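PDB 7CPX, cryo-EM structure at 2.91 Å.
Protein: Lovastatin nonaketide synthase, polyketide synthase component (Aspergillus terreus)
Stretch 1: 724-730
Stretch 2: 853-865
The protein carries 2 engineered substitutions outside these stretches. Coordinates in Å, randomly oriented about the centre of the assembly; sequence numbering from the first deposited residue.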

# COMPACT_ATOMS: atom_id res chain seq x y z
N SER A 724 -79.71 19.16 33.29
CA SER A 724 -78.41 19.01 33.94
C SER A 724 -77.44 18.44 32.91
O SER A 724 -77.22 17.23 32.83
CB SER A 724 -78.52 18.11 35.17
OG SER A 724 -77.26 18.00 35.83
N ASN A 725 -76.85 19.33 32.11
CA ASN A 725 -75.94 18.89 31.06
C ASN A 725 -74.66 18.30 31.63
O ASN A 725 -74.10 17.36 31.04
CB ASN A 725 -75.61 20.06 30.13
CG ASN A 725 -76.85 20.69 29.52
OD1 ASN A 725 -77.79 19.99 29.14
ND2 ASN A 725 -76.86 22.02 29.43
N SER A 726 -74.19 18.81 32.76
CA SER A 726 -72.96 18.34 33.37
C SER A 726 -73.02 18.66 34.85
O SER A 726 -73.89 19.41 35.30
CB SER A 726 -71.72 18.98 32.71
OG SER A 726 -71.63 20.35 33.04
N PRO A 727 -72.10 18.11 35.65
CA PRO A 727 -72.09 18.45 37.08
C PRO A 727 -71.96 19.94 37.34
O PRO A 727 -72.49 20.44 38.34
CB PRO A 727 -70.89 17.67 37.62
CG PRO A 727 -70.70 16.55 36.66
CD PRO A 727 -71.08 17.10 35.32
N ASP A 728 -71.26 20.66 36.47
CA ASP A 728 -71.07 22.10 36.61
C ASP A 728 -72.01 22.91 35.73
O ASP A 728 -71.95 24.15 35.77
CB ASP A 728 -69.62 22.47 36.28
CG ASP A 728 -68.62 21.75 37.17
OD1 ASP A 728 -68.96 21.45 38.33
OD2 ASP A 728 -67.50 21.48 36.70
N SER A 729 -72.87 22.27 34.95
CA SER A 729 -73.77 22.96 34.03
C SER A 729 -75.21 22.56 34.32
O SER A 729 -75.54 21.37 34.31
CB SER A 729 -73.42 22.64 32.58
OG SER A 729 -74.25 23.36 31.68
N VAL A 730 -76.05 23.56 34.57
CA VAL A 730 -77.49 23.37 34.72
C VAL A 730 -78.18 24.50 33.96
O VAL A 730 -77.82 25.67 34.13
CB VAL A 730 -77.93 23.34 36.20
CG1 VAL A 730 -77.56 22.01 36.83
CG2 VAL A 730 -77.30 24.50 36.97
N ALA A 853 -73.82 22.74 20.77
CA ALA A 853 -74.70 22.99 21.92
C ALA A 853 -74.29 22.16 23.13
O ALA A 853 -74.27 22.67 24.25
CB ALA A 853 -76.15 22.69 21.53
N LEU A 854 -73.96 20.88 22.92
CA LEU A 854 -73.71 19.95 24.01
C LEU A 854 -72.24 19.56 24.15
O LEU A 854 -71.92 18.64 24.90
CB LEU A 854 -74.55 18.69 23.81
CG LEU A 854 -76.07 18.87 23.85
CD1 LEU A 854 -76.77 17.62 23.34
CD2 LEU A 854 -76.53 19.21 25.25
N LYS A 855 -71.33 20.25 23.44
CA LYS A 855 -69.94 19.80 23.41
C LYS A 855 -69.28 19.95 24.78
O LYS A 855 -68.82 18.97 25.37
CB LYS A 855 -69.17 20.59 22.35
CG LYS A 855 -67.73 20.12 22.15
CD LYS A 855 -66.73 20.95 22.95
CE LYS A 855 -66.55 22.34 22.36
NZ LYS A 855 -65.51 23.12 23.08
N SER A 856 -69.21 21.18 25.29
CA SER A 856 -68.45 21.44 26.51
C SER A 856 -69.01 20.67 27.71
O SER A 856 -68.24 19.94 28.37
CB SER A 856 -68.42 22.94 26.78
OG SER A 856 -67.81 23.22 28.03
N PRO A 857 -70.29 20.80 28.06
CA PRO A 857 -70.78 20.05 29.23
C PRO A 857 -70.66 18.55 29.07
O PRO A 857 -70.33 17.85 30.04
CB PRO A 857 -72.24 20.50 29.35
CG PRO A 857 -72.61 20.98 27.99
CD PRO A 857 -71.36 21.58 27.42
N CYS A 858 -70.90 18.03 27.87
CA CYS A 858 -70.83 16.58 27.67
C CYS A 858 -69.41 16.07 27.83
O CYS A 858 -69.18 15.06 28.51
CB CYS A 858 -71.37 16.21 26.29
SG CYS A 858 -71.30 14.45 25.95
N VAL A 859 -68.44 16.74 27.22
CA VAL A 859 -67.06 16.29 27.33
C VAL A 859 -66.56 16.45 28.76
O VAL A 859 -65.80 15.62 29.27
CB VAL A 859 -66.16 17.03 26.32
CG1 VAL A 859 -65.88 18.45 26.78
CG2 VAL A 859 -64.86 16.26 26.11
N ALA A 860 -67.00 17.52 29.44
CA ALA A 860 -66.63 17.68 30.85
C ALA A 860 -67.20 16.55 31.69
O ALA A 860 -66.51 16.01 32.57
CB ALA A 860 -67.12 19.03 31.36
N THR A 861 -68.46 16.17 31.44
CA THR A 861 -69.05 15.06 32.18
C THR A 861 -68.32 13.76 31.89
O THR A 861 -68.10 12.94 32.80
CB THR A 861 -70.53 14.92 31.81
OG1 THR A 861 -71.20 16.16 32.04
CG2 THR A 861 -71.19 13.83 32.64
N ILE A 862 -67.93 13.53 30.64
CA ILE A 862 -67.19 12.32 30.29
C ILE A 862 -65.87 12.28 31.04
O ILE A 862 -65.48 11.25 31.60
CB ILE A 862 -66.98 12.24 28.77
CG1 ILE A 862 -68.33 12.02 28.07
CG2 ILE A 862 -66.00 11.12 28.43
CD1 ILE A 862 -68.25 12.02 26.55
N LYS A 863 -65.15 13.41 31.06
CA LYS A 863 -63.86 13.44 31.76
C LYS A 863 -64.04 13.26 33.26
O LYS A 863 -63.21 12.62 33.91
CB LYS A 863 -63.14 14.74 31.45
CG LYS A 863 -62.54 14.79 30.05
CD LYS A 863 -61.76 16.07 29.80
CE LYS A 863 -62.68 17.28 29.73
NZ LYS A 863 -61.94 18.51 29.35
N ASP A 864 -65.11 13.82 33.83
CA ASP A 864 -65.33 13.69 35.27
C ASP A 864 -65.68 12.26 35.63
O ASP A 864 -65.13 11.70 36.59
CB ASP A 864 -66.44 14.65 35.71
CG ASP A 864 -66.09 16.10 35.47
OD1 ASP A 864 -64.89 16.44 35.53
OD2 ASP A 864 -67.01 16.90 35.21
N VAL A 865 -66.60 11.64 34.89
CA VAL A 865 -67.00 10.27 35.18
C VAL A 865 -65.82 9.32 34.98
O VAL A 865 -65.53 8.48 35.84
CB VAL A 865 -68.20 9.86 34.31
CG1 VAL A 865 -68.60 8.42 34.58
CG2 VAL A 865 -69.38 10.79 34.56

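Stretch 2 begins with a short lead-in and becomes a helix at Lys855. Leu854 holds the N-cap position. Its CA-to-CB bond points sideways, but the end of the side chain comes nearer to stretch 1. CD2 of Leu854 lies 4.2 Å from OD1 of Asn725, a loose contact. Lys855 stays out of reach, and Ser856 makes no contact.

Pro857 is central to the contact. CA of Pro857 is 5.0 Å from CA of Ser726, the closest CA pair between the stretches. Three residues of stretch 1 pack on it. CB of Asn725 lies 3.5 Å from CB of Pro857. CB of Pro857 lies 3.7 Å from CB of Ser726 and 4.1 Å from CB of Ser729. Ser726 and Ser729 are the ends of a type I beta turn, and both reach the same proline. The turn is closed by Ser729 N bonding to Ser726 O at 3.1 Å.

Cys858 points away, and Val859 is out of reach. Ala860 points toward stretch 1 but stops short of contact.

Thr861, one helical turn after Pro857, meets stretch 1 again. OG1 of Thr861 donates a hydrogen bond to O of Pro857 at 2.8 Å, so the hydroxyl proton is spent within the helix. OG1 of Thr861 also lies 2.9 Å from CB of Ser726, a tight approach, and 3.4 Å from CD of Pro727. Chi1 of Thr861 is m.

Ile862 and Lys863 do not take part. Asp864 points toward stretch 1, and its OD2 lies 4.0 Å from CG of Pro727. This is a loose contact between two exposed residues.

No hydrogen bond joins the two stretches. The contact is small, with 308 Å² buried in total, and rests on packing.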